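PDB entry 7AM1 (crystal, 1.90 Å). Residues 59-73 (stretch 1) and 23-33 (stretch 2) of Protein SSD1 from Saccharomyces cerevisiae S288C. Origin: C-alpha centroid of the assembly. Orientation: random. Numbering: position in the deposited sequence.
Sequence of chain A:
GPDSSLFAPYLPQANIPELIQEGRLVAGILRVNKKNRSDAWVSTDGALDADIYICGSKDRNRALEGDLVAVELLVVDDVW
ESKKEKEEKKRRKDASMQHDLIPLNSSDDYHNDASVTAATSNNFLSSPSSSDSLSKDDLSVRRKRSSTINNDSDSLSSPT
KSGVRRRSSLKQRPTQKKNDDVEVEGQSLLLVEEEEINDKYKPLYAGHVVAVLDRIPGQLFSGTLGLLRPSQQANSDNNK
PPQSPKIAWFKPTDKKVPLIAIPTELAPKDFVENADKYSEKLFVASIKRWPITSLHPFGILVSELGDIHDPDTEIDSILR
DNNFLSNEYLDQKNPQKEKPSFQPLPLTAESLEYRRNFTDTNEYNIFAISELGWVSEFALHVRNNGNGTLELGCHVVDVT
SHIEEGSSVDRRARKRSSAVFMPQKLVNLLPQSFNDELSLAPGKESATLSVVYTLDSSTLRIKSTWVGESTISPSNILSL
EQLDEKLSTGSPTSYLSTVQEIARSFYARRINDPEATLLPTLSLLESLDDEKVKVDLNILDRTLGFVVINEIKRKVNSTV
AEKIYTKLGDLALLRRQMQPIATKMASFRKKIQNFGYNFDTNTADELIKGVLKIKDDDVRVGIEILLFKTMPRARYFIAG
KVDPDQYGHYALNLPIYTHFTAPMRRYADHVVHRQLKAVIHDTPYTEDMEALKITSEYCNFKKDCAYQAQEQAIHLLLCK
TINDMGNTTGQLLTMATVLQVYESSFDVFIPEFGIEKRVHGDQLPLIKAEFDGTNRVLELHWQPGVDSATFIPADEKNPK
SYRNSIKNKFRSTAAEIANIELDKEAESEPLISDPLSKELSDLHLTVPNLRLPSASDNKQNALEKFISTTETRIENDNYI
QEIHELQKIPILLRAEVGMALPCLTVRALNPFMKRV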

ATOM      1  N   ASP A  59      21.253 -20.167   0.955  1.00 53.12           N
ATOM      2  CA  ASP A  59      21.601 -19.238  -0.115  1.00 53.79           C
ATOM      3  C   ASP A  59      21.199 -17.805   0.207  1.00 51.74           C
ATOM      4  O   ASP A  59      21.789 -16.873  -0.352  1.00 52.11           O
ATOM      5  CB  ASP A  59      20.958 -19.694  -1.426  1.00 56.00           C
ATOM      6  CG  ASP A  59      21.603 -20.958  -1.978  1.00 60.10           C
ATOM      7  OD1 ASP A  59      22.677 -21.348  -1.473  1.00 61.70           O
ATOM      8  OD2 ASP A  59      21.037 -21.568  -2.909  1.00 61.68           O
ATOM      9  N   ARG A  60      20.209 -17.607   1.081  1.00 49.84           N
ATOM     10  CA  ARG A  60      19.880 -16.260   1.532  1.00 49.96           C
ATOM     11  C   ARG A  60      20.955 -15.709   2.455  1.00 47.39           C
ATOM     12  O   ARG A  60      21.103 -14.488   2.577  1.00 45.89           O
ATOM     13  CB  ARG A  60      18.533 -16.254   2.254  1.00 52.53           C
ATOM     14  CG  ARG A  60      17.976 -14.853   2.474  1.00 55.15           C
ATOM     15  CD  ARG A  60      16.696 -14.895   3.276  1.00 56.18           C
ATOM     16  NE  ARG A  60      15.740 -15.820   2.685  1.00 58.57           N
ATOM     17  CZ  ARG A  60      14.534 -16.060   3.179  1.00 60.31           C
ATOM     18  NH1 ARG A  60      14.132 -15.436   4.278  1.00 60.10           N
ATOM     19  NH2 ARG A  60      13.734 -16.925   2.573  1.00 61.89           N
ATOM     20  N   ASN A  61      21.689 -16.596   3.120  1.00 47.32           N
ATOM     21  CA  ASN A  61      22.870 -16.253   3.904  1.00 48.24           C
ATOM     22  C   ASN A  61      22.611 -15.100   4.872  1.00 46.78           C
ATOM     23  O   ASN A  61      23.365 -14.128   4.941  1.00 47.16           O
ATOM     24  CB  ASN A  61      24.053 -15.932   2.990  1.00 50.65           C
ATOM     25  CG  ASN A  61      25.378 -16.065   3.703  1.00 51.93           C
ATOM     26  OD1 ASN A  61      25.433 -16.512   4.850  1.00 52.89           O
ATOM     27  ND2 ASN A  61      26.455 -15.699   3.025  1.00 51.88           N
ATOM     28  N   ARG A  62      21.542 -15.231   5.651  1.00 47.54           N
ATOM     29  CA  ARG A  62      21.270 -14.368   6.797  1.00 46.81           C
ATOM     30  C   ARG A  62      20.872 -12.953   6.401  1.00 47.41           C
ATOM     31  O   ARG A  62      20.745 -12.087   7.276  1.00 47.09           O
ATOM     32  CB  ARG A  62      22.484 -14.327   7.737  1.00 46.59           C
ATOM     33  CG  ARG A  62      22.936 -15.722   8.179  1.00 47.40           C
ATOM     34  CD  ARG A  62      24.363 -15.746   8.716  1.00 50.31           C
ATOM     35  NE  ARG A  62      25.342 -15.517   7.655  1.00 51.46           N
ATOM     36  CZ  ARG A  62      26.373 -14.678   7.741  1.00 53.41           C
ATOM     37  NH1 ARG A  62      26.594 -13.988   8.854  1.00 52.81           N
ATOM     38  NH2 ARG A  62      27.199 -14.546   6.712  1.00 55.53           N
ATOM     39  N   ALA A  63      20.649 -12.690   5.117  1.00 48.00           N
ATOM     40  CA  ALA A  63      20.166 -11.381   4.702  1.00 48.53           C
ATOM     41  C   ALA A  63      18.733 -11.180   5.179  1.00 48.96           C
ATOM     42  O   ALA A  63      17.982 -12.138   5.382  1.00 48.68           O
ATOM     43  CB  ALA A  63      20.244 -11.231   3.182  1.00 47.77           C
ATOM     44  N   LEU A  64      18.360  -9.919   5.379  1.00 49.66           N
ATOM     45  CA  LEU A  64      17.023  -9.577   5.840  1.00 47.59           C
ATOM     46  C   LEU A  64      16.241  -8.869   4.739  1.00 46.89           C
ATOM     47  O   LEU A  64      16.809  -8.313   3.794  1.00 47.18           O
ATOM     48  CB  LEU A  64      17.079  -8.682   7.084  1.00 48.06           C
ATOM     49  CG  LEU A  64      17.760  -9.244   8.332  1.00 51.80           C
ATOM     50  CD1 LEU A  64      17.865  -8.161   9.401  1.00 53.35           C
ATOM     51  CD2 LEU A  64      17.029 -10.462   8.871  1.00 52.07           C
ATOM     52  N   GLU A  65      14.918  -8.907   4.883  1.00 46.18           N
ATOM     53  CA  GLU A  65      14.022  -8.161   4.008  1.00 47.28           C
ATOM     54  C   GLU A  65      14.505  -6.725   3.845  1.00 46.47           C
ATOM     55  O   GLU A  65      14.840  -6.054   4.824  1.00 46.29           O
ATOM     56  CB  GLU A  65      12.604  -8.184   4.587  1.00 49.13           C
ATOM     57  CG  GLU A  65      11.606  -7.292   3.856  1.00 51.33           C
ATOM     58  CD  GLU A  65      11.124  -7.898   2.554  1.00 54.27           C
ATOM     59  OE1 GLU A  65      10.515  -7.163   1.745  1.00 55.19           O
ATOM     60  OE2 GLU A  65      11.371  -9.103   2.331  1.00 55.36           O
ATOM     61  N   GLY A  66      14.563  -6.269   2.595  1.00 46.65           N
ATOM     62  CA  GLY A  66      14.946  -4.909   2.283  1.00 47.76           C
ATOM     63  C   GLY A  66      16.432  -4.678   2.137  1.00 49.64           C
ATOM     64  O   GLY A  66      16.835  -3.605   1.666  1.00 51.26           O
ATOM     65  N   ASP A  67      17.260  -5.644   2.535  1.00 49.30           N
ATOM     66  CA  ASP A  67      18.699  -5.512   2.377  1.00 49.32           C
ATOM     67  C   ASP A  67      19.066  -5.318   0.912  1.00 48.83           C
ATOM     68  O   ASP A  67      18.471  -5.925   0.018  1.00 49.27           O
ATOM     69  CB  ASP A  67      19.420  -6.759   2.906  1.00 48.99           C
ATOM     70  CG  ASP A  67      19.527  -6.792   4.420  1.00 49.45           C
ATOM     71  OD1 ASP A  67      19.093  -5.829   5.085  1.00 49.09           O
ATOM     72  OD2 ASP A  67      20.063  -7.794   4.946  1.00 49.89           O
ATOM     73  N   LEU A  68      20.057  -4.464   0.676  1.00 47.53           N
ATOM     74  CA  LEU A  68      20.807  -4.487  -0.572  1.00 49.85           C
ATOM     75  C   LEU A  68      21.876  -5.569  -0.459  1.00 50.03           C
ATOM     76  O   LEU A  68      22.713  -5.519   0.448  1.00 49.97           O
ATOM     77  CB  LEU A  68      21.441  -3.127  -0.844  1.00 52.77           C
ATOM     78  CG  LEU A  68      22.253  -3.016  -2.137  1.00 56.63           C
ATOM     79  CD1 LEU A  68      21.345  -3.120  -3.351  1.00 58.22           C
ATOM     80  CD2 LEU A  68      23.043  -1.718  -2.157  1.00 57.36           C
ATOM     81  N   VAL A  69      21.833  -6.555  -1.352  1.00 51.87           N
ATOM     82  CA  VAL A  69      22.725  -7.704  -1.280  1.00 54.95           C
ATOM     83  C   VAL A  69      23.490  -7.849  -2.587  1.00 56.68           C
ATOM     84  O   VAL A  69      23.035  -7.423  -3.653  1.00 58.32           O
ATOM     85  CB  VAL A  69      21.955  -9.007  -0.965  1.00 55.97           C
ATOM     86  CG1 VAL A  69      21.378  -8.957   0.437  1.00 55.79           C
ATOM     87  CG2 VAL A  69      20.845  -9.236  -1.992  1.00 56.14           C
ATOM     88  N   ALA A  70      24.677  -8.439  -2.484  1.00 55.60           N
ATOM     89  CA  ALA A  70      25.430  -8.923  -3.632  1.00 57.19           C
ATOM     90  C   ALA A  70      25.157 -10.412  -3.793  1.00 59.43           C
ATOM     91  O   ALA A  70      25.320 -11.180  -2.839  1.00 59.49           O
ATOM     92  CB  ALA A  70      26.926  -8.669  -3.444  1.00 57.87           C
ATOM     93  N   VAL A  71      24.714 -10.816  -4.982  1.00 63.01           N
ATOM     94  CA  VAL A  71      24.368 -12.209  -5.243  1.00 65.79           C
ATOM     95  C   VAL A  71      25.260 -12.735  -6.361  1.00 67.72           C
ATOM     96  O   VAL A  71      25.565 -12.016  -7.320  1.00 70.01           O
ATOM     97  CB  VAL A  71      22.872 -12.399  -5.587  1.00 67.22           C
ATOM     98  CG1 VAL A  71      22.041 -11.256  -5.021  1.00 65.31           C
ATOM     99  CG2 VAL A  71      22.658 -12.555  -7.084  1.00 70.52           C
ATOM    100  N   GLU A  72      25.696 -13.982  -6.214  1.00 66.33           N
ATOM    101  CA  GLU A  72      26.399 -14.711  -7.259  1.00 67.99           C
ATOM    102  C   GLU A  72      25.427 -15.671  -7.932  1.00 69.98           C
ATOM    103  O   GLU A  72      24.741 -16.444  -7.254  1.00 68.92           O
ATOM    104  CB  GLU A  72      27.591 -15.473  -6.681  1.00 67.44           C
ATOM    105  CG  GLU A  72      28.331 -16.321  -7.691  1.00 70.06           C
ATOM    106  CD  GLU A  72      29.476 -17.089  -7.069  1.00 72.45           C
ATOM    107  OE1 GLU A  72      29.217 -17.948  -6.201  1.00 72.35           O
ATOM    108  OE2 GLU A  72      30.636 -16.824  -7.445  1.00 75.03           O
ATOM    109  N   LEU A  73      25.354 -15.606  -9.260  1.00 75.19           N
ATOM    110  CA  LEU A  73      24.406 -16.422 -10.002  1.00 78.17           C
ATOM    111  C   LEU A  73      24.822 -17.892  -9.987  1.00 82.13           C
ATOM    112  O   LEU A  73      25.995 -18.236  -9.816  1.00 84.60           O
ATOM    113  CB  LEU A  73      24.291 -15.926 -11.444  1.00 79.58           C
TER
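Stretch 2 23-33: GRLVAGILRVN

In antiparallel pairing every second residue turns its N-H and C=O to the neighbour, and where the neighbour ceases to be a strand another group may take over the work. Residues 23-33 of SSD1 illustrate both halves of this principle. Past Gly23, which closes a helix in a Schellman motif with positive phi, and Arg24, which still has helical angles, the chain becomes extended and runs on as a strand to Val32, antiparallel to strand Leu68-Leu73. The strand axes approach to 4.7 Å, with 129° between their N-to-C directions, so the pairing is distinctly twisted.

In the regular part, Val26 and Val71 form a hydrogen-bonded pair: Val26 N donates to Val71 O at 3.1 Å, and Val71 N returns the bond to Val26 O at 2.9 Å. Two residues on, Gly28 N reaches Val69 O at 3.1 Å with a bent angle of 144°, whereas Val69 N to Gly28 O is short and nearly straight at 2.8 Å. Between these pairs lies Ala70 with Ala27, and beyond the second comes Leu68 with Ile29; neither is hydrogen-bonded, and their CA atoms are 4.5 and 4.6 Å apart, respectively. Here the carbonyls also receive CA-H...O contacts, the closest from Ala27 CA to Val69 O at 3.2 Å.

The ladder continues beyond the strand of stretch 1. Leu30 N donates to Asp67 O at 2.9 Å, but Leu30 O is met by Gly66 N, at 3.0 Å, from within the type II turn Leu64-Asp67. That turn is closed by Asp67 N to Leu64 O at 3.0 Å and braced by Leu64 N to Asp67 OD2 at 2.8 Å. Gly66 has phi/psi of 87/-12, where a CB would be jammed against the preceding carbonyl oxygen. One step further, a side chain replaces the backbone as acceptor: Glu65 OE2 takes the amide of Val32 N at 2.8 Å, while OE1 of the same Glu65 forms a salt bridge with Arg31 NH1 at 3.3 Å. One carboxylate thus serves both a main-chain and a side-chain donor.

Apolar contacts accompany these bonds. Leu30, the residue most covered by the other stretch, points toward it and places CD2 3.8 Å from Ala63 CB. Val26 CG2 and Val71 CG2 meet at 3.7 Å on one face of the sheet; on the other, Leu68 CD1 lies 4.0 Å from Ile29 CD1. Near the end, Val32 CB lies over one face of the Arg60 guanidinium.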

ATOM      1  N   GLY A  23      30.957  -8.296 -13.824  1.00104.36           N
ATOM      2  CA  GLY A  23      29.816  -9.157 -14.054  1.00102.74           C
ATOM      3  C   GLY A  23      29.823 -10.438 -13.254  1.00 99.88           C
ATOM      4  O   GLY A  23      28.953 -11.292 -13.471  1.00 98.43           O
ATOM      5  N   ARG A  24      30.786 -10.607 -12.343  1.00 97.91           N
ATOM      6  CA  ARG A  24      30.829 -11.806 -11.512  1.00 94.61           C
ATOM      7  C   ARG A  24      29.719 -11.789 -10.468  1.00 88.79           C
ATOM      8  O   ARG A  24      29.155 -12.839 -10.137  1.00 88.90           O
ATOM      9  CB  ARG A  24      32.198 -11.924 -10.843  1.00 95.97           C
ATOM     10  N   LEU A  25      29.397 -10.611  -9.937  1.00 82.26           N
ATOM     11  CA  LEU A  25      28.313 -10.438  -8.983  1.00 75.83           C
ATOM     12  C   LEU A  25      27.339  -9.387  -9.506  1.00 75.37           C
ATOM     13  O   LEU A  25      27.697  -8.526 -10.315  1.00 76.94           O
ATOM     14  CB  LEU A  25      28.836 -10.005  -7.605  1.00 71.50           C
ATOM     15  CG  LEU A  25      29.779 -10.950  -6.860  1.00 69.83           C
ATOM     16  CD1 LEU A  25      30.336 -10.257  -5.625  1.00 68.62           C
ATOM     17  CD2 LEU A  25      29.057 -12.233  -6.471  1.00 67.59           C
ATOM     18  N   VAL A  26      26.101  -9.463  -9.025  1.00 73.67           N
ATOM     19  CA  VAL A  26      25.084  -8.456  -9.303  1.00 73.34           C
ATOM     20  C   VAL A  26      24.433  -8.068  -7.985  1.00 70.74           C
ATOM     21  O   VAL A  26      24.256  -8.911  -7.097  1.00 70.57           O
ATOM     22  CB  VAL A  26      24.024  -8.955 -10.310  1.00 74.44           C
ATOM     23  CG1 VAL A  26      24.645  -9.153 -11.684  1.00 77.89           C
ATOM     24  CG2 VAL A  26      23.385 -10.239  -9.828  1.00 73.41           C
ATOM     25  N   ALA A  27      24.085  -6.793  -7.856  1.00 69.59           N
ATOM     26  CA  ALA A  27      23.473  -6.258  -6.651  1.00 66.83           C
ATOM     27  C   ALA A  27      21.971  -6.087  -6.847  1.00 65.10           C
ATOM     28  O   ALA A  27      21.477  -5.954  -7.971  1.00 67.59           O
ATOM     29  CB  ALA A  27      24.109  -4.920  -6.269  1.00 67.05           C
ATOM     30  N   GLY A  28      21.249  -6.085  -5.735  1.00 61.01           N
ATOM     31  CA  GLY A  28      19.803  -5.971  -5.785  1.00 59.00           C
ATOM     32  C   GLY A  28      19.220  -6.001  -4.391  1.00 57.19           C
ATOM     33  O   GLY A  28      19.922  -6.226  -3.397  1.00 58.03           O
ATOM     34  N   ILE A  29      17.912  -5.773  -4.337  1.00 54.07           N
ATOM     35  CA  ILE A  29      17.169  -5.686  -3.087  1.00 51.90           C
ATOM     36  C   ILE A  29      16.516  -7.035  -2.819  1.00 51.35           C
ATOM     37  O   ILE A  29      15.846  -7.596  -3.695  1.00 52.44           O
ATOM     38  CB  ILE A  29      16.122  -4.561  -3.147  1.00 51.82           C
ATOM     39  CG1 ILE A  29      16.811  -3.201  -3.318  1.00 54.90           C
ATOM     40  CG2 ILE A  29      15.268  -4.560  -1.897  1.00 49.37           C
ATOM     41  CD1 ILE A  29      17.601  -2.744  -2.103  1.00 56.07           C
ATOM     42  N   LEU A  30      16.726  -7.565  -1.618  1.00 50.08           N
ATOM     43  CA  LEU A  30      16.166  -8.855  -1.241  1.00 50.50           C
ATOM     44  C   LEU A  30      14.716  -8.696  -0.796  1.00 50.57           C
ATOM     45  O   LEU A  30      14.393  -7.798  -0.012  1.00 50.36           O
ATOM     46  CB  LEU A  30      16.995  -9.474  -0.115  1.00 50.69           C
ATOM     47  CG  LEU A  30      16.606 -10.886   0.337  1.00 52.09           C
ATOM     48  CD1 LEU A  30      17.485 -11.931  -0.331  1.00 54.10           C
ATOM     49  CD2 LEU A  30      16.688 -11.000   1.851  1.00 52.07           C
ATOM     50  N   ARG A  31      13.846  -9.583  -1.279  1.00 51.66           N
ATOM     51  CA  ARG A  31      12.450  -9.619  -0.853  1.00 53.85           C
ATOM     52  C   ARG A  31      12.066 -11.066  -0.586  1.00 51.65           C
ATOM     53  O   ARG A  31      12.172 -11.913  -1.479  1.00 51.52           O
ATOM     54  CB  ARG A  31      11.539  -9.007  -1.923  1.00 60.57           C
ATOM     55  CG  ARG A  31      11.877  -7.564  -2.293  1.00 68.23           C
ATOM     56  CD  ARG A  31      11.383  -6.570  -1.247  1.00 74.15           C
ATOM     57  NE  ARG A  31      11.610  -5.182  -1.651  1.00 79.84           N
ATOM     58  CZ  ARG A  31      11.689  -4.155  -0.807  1.00 82.97           C
ATOM     59  NH1 ARG A  31      11.562  -4.348   0.499  1.00 83.56           N
ATOM     60  NH2 ARG A  31      11.898  -2.930  -1.272  1.00 84.31           N
ATOM     61  N   VAL A  32      11.629 -11.353   0.632  1.00 50.88           N
ATOM     62  CA  VAL A  32      11.257 -12.713   1.002  1.00 54.67           C
ATOM     63  C   VAL A  32       9.803 -12.948   0.620  1.00 56.27           C
ATOM     64  O   VAL A  32       8.961 -12.048   0.733  1.00 52.94           O
ATOM     65  CB  VAL A  32      11.508 -12.972   2.501  1.00 57.64           C
ATOM     66  CG1 VAL A  32      12.645 -12.079   3.028  1.00 58.51           C
ATOM     67  CG2 VAL A  32      10.245 -12.791   3.311  1.00 58.99           C
ATOM     68  N   ASN A  33       9.512 -14.152   0.132  1.00 64.84           N
ATOM     69  CA  ASN A  33       8.142 -14.540  -0.191  1.00 67.82           C
ATOM     70  C   ASN A  33       7.366 -14.769   1.102  1.00 63.55           C
ATOM     71  O   ASN A  33       7.606 -15.752   1.810  1.00 65.02           O
ATOM     72  CB  ASN A  33       8.136 -15.792  -1.063  1.00 72.56           C
TER